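Extracellular endo-alpha-(1->5)-L-arabinanase 1 (Bacillus subtilis, PDB 1UV4) cleaves internal alpha-(1->5)-L-arabinofuranosyl linkages of linear and branched arabinan, a key step in the breakdown of the plant cell wall. Local coordinates at residues A[12-24]-A[255-267]. Sequence-based numbering, arbitrary orientation.
Sequences LHDPTMIKEGSSW and GQDIVNGNILVRH. With CA (calcium ion), chain D; EDO (1,2-ethanediol), chain G; EDO (1,2-ethanediol), chain E.
His267 accepts the backbone N-H of Asp14 at its ND1, 3.0 Å from Asp14 N, in a nearly straight bond (168° at the hydrogen) whose donor is tilted somewhat out of the imidazole plane. NE2 at the far side of the ring is bonded to Thr212, so the two nitrogens together fix the rotation of the ring. His267 stands up against residues 12-15: the rings of His13 and His267 meet obliquely, their planes inclined by 42°, and the Asp14 carboxylate runs alongside, its OD1 3.4 Å from His267 CE1 and its OD2 hydrogen-bonded to Thr29. Next along, Pro15 turns its ring onto the backbone at Arg266 and Gly255, where one water donates to both Pro15 O and Gly255 O.

Thr16 and Asp257 point the same way. With OG1 opposite the backbone N (chi1 -171°), Thr16 donates to Asp257 OD2 at 2.8 Å, nearly in line with the C-O bond. That oxygen also binds calcium, as does OD1, at 2.6 and 2.3 Å respectively; Asp77 and Glu135 complete the protein ligands, with waters filling the rest. Farther along the strand, Met17 lays CE 3.8 Å from Val265 CG1, while Trp24 CH2 meets Ile263 CD1 at 4.2 Å.

These side chains join the inner strands 16-20 and 250-259, with their neighbours 23-29 and 263-270, of two adjacent blades of the five-bladed propeller of family 43. His267 holds the main chain at Asp14, the probable catalytic base, and Thr16 helps orient the Asp257 carboxylate, so one blade junction carries contacts to both the active centre and the metal site.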
ATOM      1  N   LEU A  12       0.458   4.660  13.196  1.00 11.13           N
ATOM      2  CA  LEU A  12       0.582   3.690  12.127  1.00 11.77           C
ATOM      3  C   LEU A  12       0.858   4.408  10.824  1.00 10.86           C
ATOM      4  O   LEU A  12       0.267   5.416  10.572  1.00 11.34           O
ATOM      5  CB  LEU A  12      -0.688   2.794  11.965  1.00 11.34           C
ATOM      6  CG  LEU A  12      -0.452   1.497  11.224  1.00 12.34           C
ATOM      7  CD1 LEU A  12       0.535   0.560  11.880  1.00 13.03           C
ATOM      8  CD2 LEU A  12      -1.828   0.799  11.082  1.00 13.63           C
ATOM      9  N   HIS A  13       1.769   3.850  10.033  1.00 11.43           N
ATOM     10  CA  HIS A  13       2.157   4.431   8.753  1.00 11.40           C
ATOM     11  C   HIS A  13       2.068   3.340   7.682  1.00 11.89           C
ATOM     12  O   HIS A  13       2.440   2.198   7.899  1.00 12.45           O
ATOM     13  CB  HIS A  13       3.640   4.918   8.875  1.00 12.00           C
ATOM     14  CG  HIS A  13       4.101   5.804   7.760  1.00 15.37           C
ATOM     15  ND1 HIS A  13       5.341   5.653   7.187  1.00 21.77           N
ATOM     16  CD2 HIS A  13       3.514   6.843   7.124  1.00 22.00           C
ATOM     17  CE1 HIS A  13       5.490   6.557   6.234  1.00 22.25           C
ATOM     18  NE2 HIS A  13       4.396   7.286   6.169  1.00 23.30           N
ATOM     19  N   ASP A  14       1.569   3.716   6.522  1.00 12.01           N
ATOM     20  CA  ASP A  14       1.430   2.788   5.354  1.00 12.54           C
ATOM     21  C   ASP A  14       0.534   1.611   5.698  1.00 12.33           C
ATOM     22  O   ASP A  14       0.950   0.462   5.573  1.00 12.95           O
ATOM     23  CB  ASP A  14       2.768   2.317   4.801  1.00 13.17           C
ATOM     24  CG  ASP A  14       3.782   3.438   4.639  1.00 16.48           C
ATOM     25  OD1 ASP A  14       3.448   4.483   4.030  1.00 17.03           O
ATOM     26  OD2 ASP A  14       4.976   3.375   5.079  1.00 18.34           O
ATOM     27  N   PRO A  15      -0.693   1.862   6.158  1.00 11.96           N
ATOM     28  CA  PRO A  15      -1.538   0.775   6.706  1.00 11.69           C
ATOM     29  C   PRO A  15      -2.223  -0.146   5.672  1.00 12.64           C
ATOM     30  O   PRO A  15      -2.511   0.241   4.543  1.00 14.98           O
ATOM     31  CB  PRO A  15      -2.611   1.548   7.449  1.00 12.91           C
ATOM     32  CG  PRO A  15      -2.757   2.790   6.597  1.00 12.15           C
ATOM     33  CD  PRO A  15      -1.371   3.170   6.227  1.00 11.02           C
ATOM     34  N   THR A  16      -2.501  -1.348   6.160  1.00 12.63           N
ATOM     35  CA  THR A  16      -3.448  -2.262   5.513  1.00 13.61           C
ATOM     36  C   THR A  16      -4.244  -2.864   6.654  1.00 14.35           C
ATOM     37  O   THR A  16      -3.812  -2.838   7.809  1.00 16.65           O
ATOM     38  CB  THR A  16      -2.647  -3.299   4.709  1.00 15.96           C
ATOM     39  OG1 THR A  16      -3.502  -4.115   3.864  1.00 18.34           O
ATOM     40  CG2 THR A  16      -1.929  -4.282   5.555  1.00 15.02           C
ATOM     41  N   MET A  17      -5.426  -3.411   6.385  1.00 12.72           N
ATOM     42  CA  MET A  17      -6.284  -3.851   7.464  1.00 13.48           C
ATOM     43  C   MET A  17      -7.101  -5.024   6.984  1.00 12.58           C
ATOM     44  O   MET A  17      -7.461  -5.084   5.829  1.00 11.76           O
ATOM     45  CB  MET A  17      -7.227  -2.703   7.875  1.00 13.52           C
ATOM     46  CG  MET A  17      -8.165  -3.025   9.063  1.00 15.40           C
ATOM     47  SD  MET A  17      -9.047  -1.572   9.699  1.00 14.14           S
ATOM     48  CE  MET A  17     -10.438  -1.522   8.623  1.00 14.63           C
ATOM     49  N   ILE A  18      -7.424  -5.964   7.887  1.00 12.07           N
ATOM     50  CA  ILE A  18      -8.234  -7.137   7.555  1.00 11.65           C
ATOM     51  C   ILE A  18      -8.933  -7.652   8.822  1.00 11.94           C
ATOM     52  O   ILE A  18      -8.430  -7.490   9.904  1.00 12.10           O
ATOM     53  CB  ILE A  18      -7.378  -8.210   6.869  1.00 12.82           C
ATOM     54  CG1 ILE A  18      -8.222  -9.318   6.226  1.00 12.41           C
ATOM     55  CG2 ILE A  18      -6.294  -8.753   7.842  1.00 14.68           C
ATOM     56  CD1 ILE A  18      -7.416 -10.157   5.214  1.00 15.93           C
ATOM     57  N   LYS A  19     -10.120  -8.193   8.669  1.00 11.83           N
ATOM     58  CA  LYS A  19     -10.891  -8.806   9.759  1.00 12.45           C
ATOM     59  C   LYS A  19     -10.508 -10.269   9.891  1.00 13.00           C
ATOM     60  O   LYS A  19     -10.414 -10.980   8.882  1.00 14.41           O
ATOM     61  CB  LYS A  19     -12.380  -8.702   9.433  1.00 11.40           C
ATOM     62  CG  LYS A  19     -13.322  -9.104  10.574  1.00 10.35           C
ATOM     63  CD  LYS A  19     -13.452  -7.961  11.543  1.00  9.62           C
ATOM     64  CE  LYS A  19     -14.099  -8.365  12.850  1.00 10.51           C
ATOM     65  NZ  LYS A  19     -15.503  -8.923  12.627  1.00  6.78           N
ATOM     66  N   GLU A  20     -10.324 -10.742  11.124  1.00 11.93           N
ATOM     67  CA  GLU A  20     -10.191 -12.170  11.405  1.00 12.40           C
ATOM     68  C   GLU A  20     -10.976 -12.496  12.673  1.00 11.71           C
ATOM     69  O   GLU A  20     -10.645 -11.992  13.753  1.00 10.56           O
ATOM     70  CB  GLU A  20      -8.770 -12.609  11.565  1.00 14.28           C
ATOM     71  CG  GLU A  20      -8.615 -14.077  11.917  1.00 15.27           C
ATOM     72  CD  GLU A  20      -7.167 -14.395  12.163  1.00 19.17           C
ATOM     73  OE1 GLU A  20      -6.687 -14.188  13.288  1.00 23.15           O
ATOM     74  OE2 GLU A  20      -6.486 -14.760  11.201  1.00 22.63           O
ATOM     75  N   GLY A  21     -12.083 -13.204  12.525  1.00 11.20           N
ATOM     76  CA  GLY A  21     -12.906 -13.525  13.661  1.00 10.71           C
ATOM     77  C   GLY A  21     -13.517 -12.262  14.251  1.00 11.05           C
ATOM     78  O   GLY A  21     -14.037 -11.433  13.505  1.00 10.85           O
ATOM     79  N   SER A  22     -13.455 -12.088  15.574  1.00 10.49           N
ATOM     80  CA  SER A  22     -14.072 -10.937  16.244  1.00 11.66           C
ATOM     81  C   SER A  22     -13.129  -9.719  16.313  1.00 11.30           C
ATOM     82  O   SER A  22     -13.494  -8.723  16.935  1.00 12.70           O
ATOM     83  CB  SER A  22     -14.517 -11.315  17.666  1.00 12.06           C
ATOM     84  OG  SER A  22     -13.384 -11.653  18.454  1.00 15.81           O
ATOM     85  N   SER A  23     -11.968  -9.777  15.659  1.00 11.81           N
ATOM     86  CA  SER A  23     -10.991  -8.686  15.683  1.00 10.99           C
ATOM     87  C   SER A  23     -10.646  -8.146  14.311  1.00 11.43           C
ATOM     88  O   SER A  23     -10.695  -8.873  13.316  1.00 11.99           O
ATOM     89  CB  SER A  23      -9.676  -9.094  16.344  1.00 10.96           C
ATOM     90  OG  SER A  23      -9.917  -9.514  17.663  1.00 13.92           O
ATOM     91  N   TRP A  24     -10.222  -6.890  14.289  1.00 12.52           N
ATOM     92  CA  TRP A  24      -9.558  -6.285  13.152  1.00 12.14           C
ATOM     93  C   TRP A  24      -8.039  -6.294  13.392  1.00 12.12           C
ATOM     94  O   TRP A  24      -7.602  -6.111  14.531  1.00 12.19           O
ATOM     95  CB  TRP A  24     -10.012  -4.845  12.980  1.00 13.90           C
ATOM     96  CG  TRP A  24     -11.430  -4.689  12.552  1.00 13.01           C
ATOM     97  CD1 TRP A  24     -12.516  -4.467  13.320  1.00 17.08           C
ATOM     98  CD2 TRP A  24     -11.883  -4.704  11.202  1.00 12.47           C
ATOM     99  NE1 TRP A  24     -13.632  -4.362  12.522  1.00 17.38           N
ATOM    100  CE2 TRP A  24     -13.259  -4.501  11.214  1.00 15.87           C
ATOM    101  CE3 TRP A  24     -11.244  -4.907   9.979  1.00 13.88           C
ATOM    102  CZ2 TRP A  24     -14.024  -4.472  10.028  1.00 17.15           C
ATOM    103  CZ3 TRP A  24     -11.986  -4.876   8.825  1.00 17.91           C
ATOM    104  CH2 TRP A  24     -13.351  -4.678   8.855  1.00 15.70           C
ATOM    105  N   GLY A 255      -0.797   6.599   1.942  1.00 12.29           N
ATOM    106  CA  GLY A 255      -0.670   5.214   2.325  1.00 12.89           C
ATOM    107  C   GLY A 255      -1.993   4.504   2.339  1.00 12.87           C
ATOM    108  O   GLY A 255      -2.200   3.546   3.091  1.00 13.95           O
ATOM    109  N   GLN A 256      -2.911   4.940   1.482  1.00 13.00           N
ATOM    110  CA  GLN A 256      -4.293   4.467   1.529  1.00 13.78           C
ATOM    111  C   GLN A 256      -4.442   3.056   1.009  1.00 12.94           C
ATOM    112  O   GLN A 256      -3.693   2.585   0.136  1.00 13.26           O
ATOM    113  CB  GLN A 256      -5.165   5.425   0.738  1.00 13.29           C
ATOM    114  CG  GLN A 256      -5.008   5.315  -0.800  1.00 15.50           C
ATOM    115  CD  GLN A 256      -3.647   5.809  -1.309  1.00 11.93           C
ATOM    116  OE1 GLN A 256      -3.158   6.836  -0.844  1.00 16.42           O
ATOM    117  NE2 GLN A 256      -3.031   5.029  -2.221  1.00 15.13           N
ATOM    118  N   ASP A 257      -5.404   2.327   1.590  1.00 12.74           N
ATOM    119  CA  ASP A 257      -5.693   0.979   1.141  1.00 12.99           C
ATOM    120  C   ASP A 257      -7.164   0.734   1.214  1.00 13.43           C
ATOM    121  O   ASP A 257      -7.841   1.216   2.140  1.00 12.85           O
ATOM    122  CB  ASP A 257      -4.910  -0.020   2.004  1.00 12.81           C
ATOM    123  CG  ASP A 257      -4.776  -1.340   1.352  1.00 16.05           C
ATOM    124  OD1 ASP A 257      -4.751  -1.457   0.102  1.00 20.39           O
ATOM    125  OD2 ASP A 257      -4.653  -2.329   2.022  1.00 16.02           O
ATOM    126  N   ILE A 258      -7.681   0.128   0.154  1.00 15.34           N
ATOM    127  CA  ILE A 258      -9.116  -0.228   0.053  1.00 15.76           C
ATOM    128  C   ILE A 258      -9.287  -1.579   0.676  1.00 15.83           C
ATOM    129  O   ILE A 258      -8.613  -2.565   0.265  1.00 15.63           O
ATOM    130  CB  ILE A 258      -9.589  -0.238  -1.379  1.00 15.30           C
ATOM    131  CG1 ILE A 258      -9.514   1.173  -1.978  1.00 15.19           C
ATOM    132  CG2 ILE A 258     -11.029  -0.690  -1.398  1.00 15.88           C
ATOM    133  CD1 ILE A 258      -9.532   1.181  -3.558  1.00 16.92           C
ATOM    134  N   VAL A 259     -10.164  -1.649   1.676  1.00 14.18           N
ATOM    135  CA  VAL A 259     -10.424  -2.799   2.479  1.00 16.14           C
ATOM    136  C   VAL A 259     -11.906  -3.257   2.229  1.00 16.21           C
ATOM    137  O   VAL A 259     -12.851  -2.464   2.287  1.00 16.37           O
ATOM    138  CB  VAL A 259     -10.053  -2.472   3.952  1.00 16.58           C
ATOM    139  CG1 VAL A 259     -10.535  -3.568   4.852  1.00 17.31           C
ATOM    140  CG2 VAL A 259      -8.552  -2.242   4.064  1.00 18.10           C
ATOM    141  N   ASN A 260     -12.115  -4.533   1.902  1.00 16.66           N
ATOM    142  CA  ASN A 260     -13.472  -5.063   1.633  1.00 16.88           C
ATOM    143  C   ASN A 260     -14.273  -4.292   0.556  1.00 15.61           C
ATOM    144  O   ASN A 260     -15.503  -4.334   0.522  1.00 16.33           O
ATOM    145  CB  ASN A 260     -14.312  -5.105   2.928  1.00 17.04           C
ATOM    146  CG  ASN A 260     -13.715  -6.008   4.010  1.00 21.47           C
ATOM    147  OD1 ASN A 260     -12.607  -6.543   3.871  1.00 25.16           O
ATOM    148  ND2 ASN A 260     -14.470  -6.185   5.101  1.00 23.94           N
ATOM    149  N   GLY A 261     -13.587  -3.608  -0.338  1.00 14.47           N
ATOM    150  CA  GLY A 261     -14.217  -2.874  -1.408  1.00 14.40           C
ATOM    151  C   GLY A 261     -14.775  -1.513  -1.015  1.00 15.47           C
ATOM    152  O   GLY A 261     -14.767  -0.641  -1.868  1.00 17.88           O
ATOM    153  N   ASN A 262     -15.158  -1.314   0.259  1.00 14.55           N
ATOM    154  CA  ASN A 262     -15.937  -0.147   0.704  1.00 13.85           C
ATOM    155  C   ASN A 262     -15.496   0.523   1.995  1.00 14.13           C
ATOM    156  O   ASN A 262     -16.304   1.132   2.699  1.00 14.69           O
ATOM    157  CB  ASN A 262     -17.429  -0.538   0.836  1.00 13.98           C
ATOM    158  CG  ASN A 262     -17.695  -1.557   1.920  1.00 12.66           C
ATOM    159  OD1 ASN A 262     -16.832  -1.929   2.699  1.00 15.25           O
ATOM    160  ND2 ASN A 262     -18.955  -2.061   1.954  1.00 16.61           N
ATOM    161  N   ILE A 263     -14.229   0.350   2.316  1.00 13.12           N
ATOM    162  CA  ILE A 263     -13.596   1.007   3.448  1.00 12.69           C
ATOM    163  C   ILE A 263     -12.280   1.531   2.959  1.00 13.36           C
ATOM    164  O   ILE A 263     -11.582   0.787   2.300  1.00 14.50           O
ATOM    165  CB  ILE A 263     -13.340   0.010   4.608  1.00 12.11           C
ATOM    166  CG1 ILE A 263     -14.670  -0.602   5.079  1.00 12.48           C
ATOM    167  CG2 ILE A 263     -12.555   0.719   5.740  1.00 12.76           C
ATOM    168  CD1 ILE A 263     -14.527  -1.683   6.175  1.00 14.06           C
ATOM    169  N   LEU A 264     -11.943   2.781   3.278  1.00 11.99           N
ATOM    170  CA  LEU A 264     -10.635   3.322   2.962  1.00 13.38           C
ATOM    171  C   LEU A 264      -9.889   3.598   4.242  1.00 13.15           C
ATOM    172  O   LEU A 264     -10.344   4.392   5.063  1.00 12.56           O
ATOM    173  CB  LEU A 264     -10.756   4.615   2.131  1.00 14.34           C
ATOM    174  CG  LEU A 264      -9.404   5.041   1.548  1.00 16.72           C
ATOM    175  CD1 LEU A 264      -8.935   4.155   0.441  1.00 18.15           C
ATOM    176  CD2 LEU A 264      -9.368   6.495   1.110  1.00 22.00           C
ATOM    177  N   VAL A 265      -8.765   2.927   4.413  1.00 12.44           N
ATOM    178  CA  VAL A 265      -7.850   3.216   5.498  1.00 12.36           C
ATOM    179  C   VAL A 265      -6.714   4.048   4.933  1.00 12.95           C
ATOM    180  O   VAL A 265      -6.345   3.920   3.764  1.00 14.05           O
ATOM    181  CB  VAL A 265      -7.310   1.911   6.211  1.00 11.93           C
ATOM    182  CG1 VAL A 265      -8.500   1.068   6.720  1.00 12.42           C
ATOM    183  CG2 VAL A 265      -6.421   1.077   5.308  1.00 12.43           C
ATOM    184  N   ARG A 266      -6.139   4.870   5.776  1.00 12.67           N
ATOM    185  CA  ARG A 266      -4.959   5.659   5.354  1.00 12.68           C
ATOM    186  C   ARG A 266      -4.267   6.151   6.602  1.00 12.98           C
ATOM    187  O   ARG A 266      -4.818   6.016   7.708  1.00 14.12           O
ATOM    188  CB  ARG A 266      -5.380   6.865   4.501  1.00 14.21           C
ATOM    189  CG  ARG A 266      -6.008   7.996   5.219  1.00 17.78           C
ATOM    190  CD  ARG A 266      -7.395   8.084   4.953  1.00 20.61           C
ATOM    191  NE  ARG A 266      -8.113   9.234   5.529  1.00 15.77           N
ATOM    192  CZ  ARG A 266      -9.346   9.139   5.976  1.00 16.50           C
ATOM    193  NH1 ARG A 266      -9.974   7.979   5.931  1.00 16.31           N
ATOM    194  NH2 ARG A 266      -9.969  10.209   6.419  1.00 15.42           N
ATOM    195  N   HIS A 267      -3.063   6.683   6.456  1.00 12.87           N
ATOM    196  CA  HIS A 267      -2.440   7.423   7.550  1.00 13.43           C
ATOM    197  C   HIS A 267      -2.615   8.908   7.306  1.00 12.90           C
ATOM    198  O   HIS A 267      -2.836   9.337   6.180  1.00 12.60           O
ATOM    199  CB  HIS A 267      -0.966   7.048   7.749  1.00 13.02           C
ATOM    200  CG  HIS A 267      -0.064   7.376   6.586  1.00 11.32           C
ATOM    201  ND1 HIS A 267       0.591   6.416   5.836  1.00 10.71           N
ATOM    202  CD2 HIS A 267       0.295   8.575   6.052  1.00 13.45           C
ATOM    203  CE1 HIS A 267       1.277   7.009   4.867  1.00 12.75           C
ATOM    204  NE2 HIS A 267       1.098   8.315   4.971  1.00 13.20           N
TER
HETATM  205 CA    CA D1294      -4.554  -3.746  -0.194  1.00 13.77          CA
HETATM  206  C1  EDO G1297      -7.708  -7.128   3.389  0.50 28.51           C
HETATM  207  O1  EDO G1297      -7.158  -5.856   3.608  0.50 30.57           O
HETATM  208  C2  EDO G1297      -9.153  -7.017   2.945  0.50 30.73           C
HETATM  209  O2  EDO G1297      -9.828  -8.215   3.242  0.50 29.34           O
HETATM  210  C1  EDO E1295      -7.348  13.432   6.437  1.00 27.24           C
HETATM  211  O1  EDO E1295      -7.796  12.207   5.870  1.00 26.84           O
HETATM  212  C2  EDO E1295      -8.505  14.375   6.657  1.00 29.36           C
HETATM  213  O2  EDO E1295      -8.814  15.058   5.455  1.00 31.97           O
HETATM  214  O   HOH W   1      -1.323   1.074   2.344  1.00 14.65           O
HETATM  215  O   HOH W   2     -11.563  -8.154   5.976  1.00 25.18           O
HETATM  216  O   HOH W   3      -6.441  -3.339  -1.523  1.00 12.88           O
HETATM  217  O   HOH W   4      -6.978  -4.415   0.883  0.50 13.49           O
HETATM  218  O   HOH W   5      -4.514  -5.962  -1.224  1.00 14.60           O
HETATM  219  O   HOH W   6      -5.050  -5.085   1.639  0.50 15.01           O